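Local coordinates for protein TRAP dicarboxylate transporter, DctP subunit (Anaerococcus prevoti, PDB 4N91) that binds the sugar acid D-glucuronate, in both its alpha and beta forms, and probably serves as the extracellular solute receptor of a TRAP transporter, at residues R184-L188 / L189-A193; P309-K312 / E313-R317. All coordinates share one frame; numbering follows the deposited sequence.

Interaction 1: R184-L188 / L189-A193; sequences RMMDL and LGSSA
A Schellman motif closes helix 180-188 at Gly190 and turns the chain into strand 192-195, the second strand of a beta-alpha-beta unit. Met185 O takes the last alpha-helical bond, from Leu189 N at 3.1 Å. Ser191 N then reaches back five residues to Met186 O (3.0 Å), while Gly190 N reaches back three to Asp187 O, donating from well above that carbonyl's plane, 64° out of it. Gly190 adopts the positive phi of this turn (74°), a conformation that glycine, having no CB, takes up with little strain.

Inside the turn, selenomethionine Met186 is bent at chi2 and chi3, which curls the chain back along the outgoing strand. Its CG lies 3.8 Å from Ala193 CB, its CE reaches Ser191 CB at 3.6 Å, and its SE approaches one methyl of Leu189. Met185, also selenomethionine, runs alongside Leu189, with CG 4.1 Å from Leu189 CD1. Phe156 covers both Met186 and Leu189, and Ile174 and Val176 of the neighbouring strand pack on Met186. The hydroxyl of Ser191 is bonded to Leu169 O.

On the outer side, one water donates to Asp187 OD1 (3.1 Å) and accepts from Ala193 N; another donates to both Asp187 O and Ser191 O. The helix end is thus finished in two ways: backbone bonds engage the carbonyls of Met185, Met186 and Asp187 while apolar side chains seal the inner side, and water links the polar atoms outside.

Interaction 2: P309-K312 / E313-R317; sequences PLTK and EVLER
Four successive i to i+4 bonds carry helix 301-317 through this stretch, from Glu313 N to Pro309 O (2.8 Å) as far as Glu316 N to Lys312 O (3.0 Å). Along one flank Leu310 and Val314 lie side by side, CD1 of the former 3.9 Å from CG2 of the latter; Thr311 and Leu315 repeat the arrangement through Thr311 CG2 and Leu315 CD1. The exposed flank carries a salt bridge. Lys312 runs straight to CE and then bends at chi4 (-87°), bringing NZ within 2.8 Å of Glu316 OE2 on the syn side of the carboxylate, 17° out of its plane. Glu313 has CG beside its backbone N (chi1 -73°), directing the extended chain back past Pro309 O, with OE2 3.8 Å from Pro309 CB. That same oxygen pairs with Arg184 of helix 180-188, and replacing Glu313 by an alanine would probably leave the guanidinium without this anionic mate and weaken the tie between the helices. The chemistry therefore differs round the helix: methyl contacts on one flank, a solvent-side ion pair within the helix, and a carboxylate committed to a neighbouring helix.

In the fold
Interaction 1 is the more buried of the two, ending one helix and starting a strand; interaction 2 stays within a single helix near the surface. They meet where helix 301-317 lies against helix 180-188. Leu310 is wedged among Arg184, Met185 and Leu188, its CD1 3.4 Å from Arg184 CG, and beside this apolar patch Arg184 NH2 joins Glu313 OE2 at 2.8 Å. Capping bonds and selenomethionine packing mark the partly buried interaction 1, regular helical bonds and the Lys312-Glu316 pair the surface interaction 2, and the Arg184-Glu313 bridge is shared. Neither touches the sugar: the side chain of Met185 remains about 11 Å from the bound glucuronate, though about 7 Å from that of the ligand-binding Arg154.

Interaction 1: R184-L188 / L189-A193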
loop_
_atom_site.group_PDB
_atom_site.type_symbol
_atom_site.label_atom_id
_atom_site.label_comp_id
_atom_site.label_asym_id
_atom_site.label_seq_id
_atom_site.Cartn_x
_atom_site.Cartn_y
_atom_site.Cartn_z
ATOM N N ARG A 184 7.143 -2.647 14.980
ATOM C CA ARG A 184 6.541 -2.770 16.297
ATOM C C ARG A 184 5.455 -3.856 16.320
ATOM O O ARG A 184 5.337 -4.599 17.282
ATOM C CB ARG A 184 5.972 -1.429 16.756
ATOM C CG ARG A 184 5.310 -1.459 18.106
ATOM C CD ARG A 184 6.254 -1.816 19.225
ATOM N NE ARG A 184 5.561 -1.694 20.508
ATOM C CZ ARG A 184 5.878 -2.374 21.602
ATOM N NH1 ARG A 184 6.903 -3.225 21.597
ATOM N NH2 ARG A 184 5.161 -2.202 22.708
HETATM N N MSE A 185 4.668 -3.950 15.256
HETATM C CA MSE A 185 3.657 -4.992 15.172
HETATM C C MSE A 185 4.305 -6.376 15.284
HETATM O O MSE A 185 3.779 -7.265 15.973
HETATM C CB MSE A 185 2.882 -4.879 13.858
HETATM C CG MSE A 185 1.727 -5.855 13.775
HETATM SE SE MSE A 185 0.852 -5.781 12.014
HETATM C CE MSE A 185 2.229 -6.703 10.958
HETATM N N MSE A 186 5.442 -6.584 14.612
HETATM C CA MSE A 186 6.077 -7.905 14.668
HETATM C C MSE A 186 6.600 -8.171 16.078
HETATM O O MSE A 186 6.508 -9.303 16.558
HETATM C CB MSE A 186 7.208 -8.072 13.661
HETATM C CG MSE A 186 6.786 -7.903 12.214
HETATM SE SE MSE A 186 5.216 -8.985 11.696
HETATM C CE MSE A 186 5.724 -10.677 12.408
ATOM N N ASP A 187 7.131 -7.132 16.734
ATOM C CA ASP A 187 7.621 -7.274 18.098
ATOM C C ASP A 187 6.496 -7.724 19.044
ATOM O O ASP A 187 6.699 -8.625 19.876
ATOM C CB ASP A 187 8.179 -5.958 18.613
ATOM C CG ASP A 187 9.486 -5.571 17.981
ATOM O OD1 ASP A 187 10.185 -6.436 17.399
ATOM O OD2 ASP A 187 9.825 -4.378 18.104
ATOM N N LEU A 188 5.320 -7.107 18.919
ATOM C CA LEU A 188 4.171 -7.452 19.755
ATOM C C LEU A 188 3.629 -8.849 19.475
ATOM O O LEU A 188 3.031 -9.484 20.344
ATOM C CB LEU A 188 3.054 -6.433 19.546
ATOM C CG LEU A 188 3.305 -5.072 20.173
ATOM C CD1 LEU A 188 2.354 -4.042 19.585
ATOM C CD2 LEU A 188 3.145 -5.183 21.694
ATOM N N LEU A 189 3.826 -9.322 18.251
ATOM C CA LEU A 189 3.497 -10.701 17.896
ATOM C C LEU A 189 4.558 -11.725 18.342
ATOM O O LEU A 189 4.451 -12.917 18.021
ATOM C CB LEU A 189 3.302 -10.800 16.380
ATOM C CG LEU A 189 2.060 -10.091 15.847
ATOM C CD1 LEU A 189 2.074 -9.950 14.300
ATOM C CD2 LEU A 189 0.822 -10.875 16.283
ATOM N N GLY A 190 5.583 -11.279 19.063
ATOM C CA GLY A 190 6.627 -12.170 19.556
ATOM C C GLY A 190 7.597 -12.649 18.492
ATOM O O GLY A 190 8.306 -13.639 18.673
ATOM N N SER A 191 7.650 -11.916 17.387
ATOM C CA SER A 191 8.408 -12.314 16.212
ATOM C C SER A 191 9.530 -11.305 15.951
ATOM O O SER A 191 9.897 -10.504 16.838
ATOM C CB SER A 191 7.428 -12.427 15.044
ATOM O OG SER A 191 8.003 -13.067 13.931
ATOM N N SER A 192 10.078 -11.327 14.747
ATOM C CA SER A 192 11.173 -10.441 14.386
ATOM C C SER A 192 10.918 -9.892 12.979
ATOM O O SER A 192 10.588 -10.651 12.076
ATOM C CB SER A 192 12.482 -11.218 14.399
ATOM O OG SER A 192 13.561 -10.351 14.122
ATOM N N ALA A 193 11.044 -8.579 12.795
ATOM C CA ALA A 193 10.855 -7.979 11.482
ATOM C C ALA A 193 12.150 -7.850 10.693
ATOM O O ALA A 193 13.188 -7.485 11.235
ATOM C CB ALA A 193 10.266 -6.616 11.639
HETATM O O HOH W 1 12.060 -6.800 14.962
HETATM O O HOH W 2 9.509 -10.265 19.803
#

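Interaction 2: P309-K312 / E313-R317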
loop_
_atom_site.group_PDB
_atom_site.type_symbol
_atom_site.label_atom_id
_atom_site.label_comp_id
_atom_site.label_asym_id
_atom_site.label_seq_id
_atom_site.Cartn_x
_atom_site.Cartn_y
_atom_site.Cartn_z
ATOM N N PRO A 309 -1.951 -3.077 21.736
ATOM C CA PRO A 309 -1.133 -2.009 22.328
ATOM C C PRO A 309 -0.542 -1.045 21.310
ATOM O O PRO A 309 -0.286 0.104 21.634
ATOM C CB PRO A 309 -0.018 -2.773 23.039
ATOM C CG PRO A 309 -0.615 -4.089 23.358
ATOM C CD PRO A 309 -1.504 -4.408 22.178
ATOM N N LEU A 310 -0.326 -1.496 20.085
ATOM C CA LEU A 310 0.232 -0.622 19.069
ATOM C C LEU A 310 -0.675 0.566 18.778
ATOM O O LEU A 310 -0.218 1.699 18.665
ATOM C CB LEU A 310 0.477 -1.411 17.786
ATOM C CG LEU A 310 1.151 -0.667 16.645
ATOM C CD1 LEU A 310 2.369 0.024 17.127
ATOM C CD2 LEU A 310 1.517 -1.670 15.536
ATOM N N THR A 311 -1.968 0.305 18.655
ATOM C CA THR A 311 -2.922 1.378 18.409
ATOM C C THR A 311 -2.964 2.337 19.589
ATOM O O THR A 311 -2.986 3.561 19.405
ATOM C CB THR A 311 -4.304 0.812 18.112
ATOM O OG1 THR A 311 -4.252 0.094 16.870
ATOM C CG2 THR A 311 -5.363 1.908 18.027
ATOM N N LYS A 312 -2.982 1.787 20.799
ATOM C CA LYS A 312 -2.959 2.613 22.003
ATOM C C LYS A 312 -1.724 3.509 22.023
ATOM O O LYS A 312 -1.824 4.694 22.322
ATOM C CB LYS A 312 -3.011 1.737 23.259
ATOM C CG LYS A 312 -2.957 2.518 24.575
ATOM C CD LYS A 312 -2.944 1.581 25.781
ATOM C CE LYS A 312 -3.219 2.326 27.089
ATOM N NZ LYS A 312 -1.980 2.881 27.705
ATOM N N GLU A 313 -0.564 2.937 21.692
ATOM C CA GLU A 313 0.705 3.646 21.743
ATOM C C GLU A 313 0.759 4.734 20.693
ATOM O O GLU A 313 1.217 5.835 20.943
ATOM C CB GLU A 313 1.866 2.666 21.481
ATOM C CG GLU A 313 2.150 1.718 22.625
ATOM C CD GLU A 313 3.003 0.512 22.219
ATOM O OE1 GLU A 313 3.628 0.522 21.128
ATOM O OE2 GLU A 313 3.041 -0.463 23.006
ATOM N N VAL A 314 0.316 4.401 19.493
ATOM C CA VAL A 314 0.412 5.324 18.364
ATOM C C VAL A 314 -0.504 6.505 18.620
ATOM O O VAL A 314 -0.114 7.663 18.425
ATOM C CB VAL A 314 0.081 4.630 17.036
ATOM C CG1 VAL A 314 -0.194 5.638 15.925
ATOM C CG2 VAL A 314 1.208 3.681 16.643
ATOM N N LEU A 315 -1.722 6.231 19.077
ATOM C CA LEU A 315 -2.675 7.311 19.311
ATOM C C LEU A 315 -2.217 8.212 20.454
ATOM O O LEU A 315 -2.359 9.445 20.388
ATOM C CB LEU A 315 -4.061 6.755 19.615
ATOM C CG LEU A 315 -4.777 6.080 18.447
ATOM C CD1 LEU A 315 -6.127 5.525 18.893
ATOM C CD2 LEU A 315 -4.963 7.019 17.268
ATOM N N GLU A 316 -1.669 7.609 21.504
ATOM C CA GLU A 316 -1.214 8.385 22.662
ATOM C C GLU A 316 -0.064 9.306 22.304
ATOM O O GLU A 316 0.057 10.396 22.861
ATOM C CB GLU A 316 -0.759 7.474 23.801
ATOM C CG GLU A 316 -1.891 6.884 24.611
ATOM C CD GLU A 316 -1.441 5.760 25.543
ATOM O OE1 GLU A 316 -0.309 5.246 25.377
ATOM O OE2 GLU A 316 -2.231 5.394 26.446
ATOM N N ARG A 317 0.790 8.874 21.386
ATOM C CA ARG A 317 1.986 9.634 21.065
ATOM C C ARG A 317 1.724 10.742 20.070
ATOM O O ARG A 317 2.452 11.729 20.033
ATOM C CB ARG A 317 3.097 8.701 20.563
ATOM C CG ARG A 317 3.600 7.807 21.684
ATOM C CD ARG A 317 4.600 6.742 21.254
ATOM N NE ARG A 317 4.889 5.840 22.375
ATOM C CZ ARG A 317 5.340 4.592 22.254
ATOM N NH1 ARG A 317 5.565 3.862 23.344
ATOM N NH2 ARG A 317 5.563 4.067 21.054
#